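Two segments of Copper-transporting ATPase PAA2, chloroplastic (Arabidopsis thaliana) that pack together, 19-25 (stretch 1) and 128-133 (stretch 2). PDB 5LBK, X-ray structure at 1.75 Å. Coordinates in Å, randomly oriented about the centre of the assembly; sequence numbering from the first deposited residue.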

# COMPACT_ATOMS: atom_id res chain seq x y z
N GLU A 19 -8.96 -1.98 -5.16
CA GLU A 19 -8.29 -3.17 -4.64
C GLU A 19 -7.02 -2.78 -3.91
O GLU A 19 -6.71 -3.36 -2.86
CB GLU A 19 -7.97 -4.17 -5.75
CG GLU A 19 -9.17 -4.81 -6.41
CD GLU A 19 -8.80 -5.94 -7.39
OE1 GLU A 19 -9.14 -7.11 -7.10
OE2 GLU A 19 -8.18 -5.65 -8.45
N VAL A 20 -6.27 -1.80 -4.45
CA VAL A 20 -5.05 -1.33 -3.80
C VAL A 20 -5.37 -0.71 -2.46
O VAL A 20 -4.69 -0.98 -1.45
CB VAL A 20 -4.28 -0.35 -4.72
CG1 VAL A 20 -3.10 0.32 -3.97
CG2 VAL A 20 -3.79 -1.10 -5.95
N LEU A 21 -6.40 0.13 -2.42
CA LEU A 21 -6.81 0.74 -1.16
C LEU A 21 -7.29 -0.31 -0.17
O LEU A 21 -7.01 -0.19 1.03
CB LEU A 21 -7.90 1.76 -1.44
CG LEU A 21 -8.34 2.70 -0.35
CD1 LEU A 21 -7.16 3.40 0.31
CD2 LEU A 21 -9.35 3.69 -1.00
N LYS A 22 -8.08 -1.31 -0.63
CA LYS A 22 -8.61 -2.33 0.27
C LYS A 22 -7.48 -3.10 0.94
O LYS A 22 -7.54 -3.39 2.14
CB LYS A 22 -9.48 -3.34 -0.48
CG LYS A 22 -10.87 -2.86 -0.79
CD LYS A 22 -11.66 -3.97 -1.49
CE LYS A 22 -13.14 -3.58 -1.64
NZ LYS A 22 -13.98 -4.58 -2.35
N MET A 23 -6.50 -3.52 0.15
CA MET A 23 -5.32 -4.19 0.70
C MET A 23 -4.55 -3.28 1.63
O MET A 23 -4.11 -3.72 2.71
CB MET A 23 -4.42 -4.67 -0.43
CG MET A 23 -4.93 -5.91 -1.19
SD MET A 23 -3.76 -6.29 -2.53
CE MET A 23 -4.46 -7.81 -3.17
N ALA A 24 -4.35 -2.02 1.24
CA ALA A 24 -3.53 -1.17 2.09
C ALA A 24 -4.23 -0.91 3.43
O ALA A 24 -3.60 -0.92 4.49
CB ALA A 24 -3.23 0.15 1.40
N ALA A 25 -5.53 -0.66 3.39
CA ALA A 25 -6.26 -0.46 4.65
C ALA A 25 -6.34 -1.73 5.50
O ALA A 25 -6.38 -1.64 6.75
CB ALA A 25 -7.66 0.07 4.33
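Stretch 2, residues 128-133: IIGAIA

What fills the apolar centre of the contact? Val20 points its CA-to-CB bond toward the strand and meets its backbone: CG1 lies 4.2 Å from CA of Gly130. Because Gly130 has no side chain, the valine can sit this close; an ideal CB there would fall only 2.9 Å from CG1 of Val20, a clash.

Which side chains flank this centre? Ile132, rotamer m at chi1 and t at chi2, has its CA-to-CB bond pointing toward the helix and brings its CD1 to 3.4 Å from CB of Ala24 and 4.4 Å from CD1 of Leu21. Ile129, p at chi1, also points toward the helix and places its CD1 3.8 Å from SD of Met23. Ala131 points away.

How does the strand run across the helix? Stretch 2 is a strand throughout, though Ile129, with psi near -8°, departs from a regular extended conformation. The strand crosses the helix almost at right angles, at -81°, and the axes approach to 8.8 Å. The nearest CA atoms are those of Val20 and Gly130, 6.3 Å apart.

Where does polarity enter? The carbonyl O of Ile129 lies 4.0 Å from CG2 of Val20, a packing contact. No hydrogen bond joins the stretches; within the helix, backbone bonds run from residue i+4 to i, as in Ala24 N to Val20 O at 2.9 Å. Glu19 and Lys22 stay out of the contact.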

# COMPACT_ATOMS: atom_id res chain seq x y z
N ILE A 128 5.83 -4.26 -6.40
CA ILE A 128 5.04 -3.08 -6.10
C ILE A 128 3.80 -3.13 -6.97
O ILE A 128 3.90 -3.38 -8.17
CB ILE A 128 5.82 -1.78 -6.36
CG1 ILE A 128 7.06 -1.61 -5.51
CG2 ILE A 128 4.88 -0.58 -6.19
CD1 ILE A 128 6.76 -1.47 -4.13
N ILE A 129 2.63 -2.93 -6.37
CA ILE A 129 1.38 -2.95 -7.11
C ILE A 129 0.67 -1.60 -7.07
O ILE A 129 -0.29 -1.41 -7.81
CB ILE A 129 0.42 -4.06 -6.61
CG1 ILE A 129 -0.01 -3.82 -5.16
CG2 ILE A 129 1.12 -5.44 -6.75
CD1 ILE A 129 -1.17 -4.63 -4.72
N GLY A 130 1.14 -0.65 -6.30
CA GLY A 130 0.46 0.63 -6.25
C GLY A 130 1.08 1.51 -5.20
O GLY A 130 2.08 1.17 -4.56
N ALA A 131 0.49 2.68 -5.06
CA ALA A 131 0.95 3.67 -4.12
C ALA A 131 -0.24 4.52 -3.72
O ALA A 131 -1.17 4.73 -4.51
CB ALA A 131 2.06 4.51 -4.72
N ILE A 132 -0.18 5.05 -2.51
CA ILE A 132 -1.18 5.96 -2.01
C ILE A 132 -0.53 7.30 -1.71
O ILE A 132 0.41 7.38 -0.91
CB ILE A 132 -1.87 5.38 -0.77
CG1 ILE A 132 -2.46 4.01 -1.13
CG2 ILE A 132 -2.93 6.29 -0.39
CD1 ILE A 132 -2.82 3.19 0.05
N ALA A 133 -1.04 8.35 -2.34
CA ALA A 133 -0.58 9.70 -2.07
C ALA A 133 -1.38 10.32 -0.93
O ALA A 133 -2.61 10.29 -0.93
CB ALA A 133 -0.71 10.58 -3.30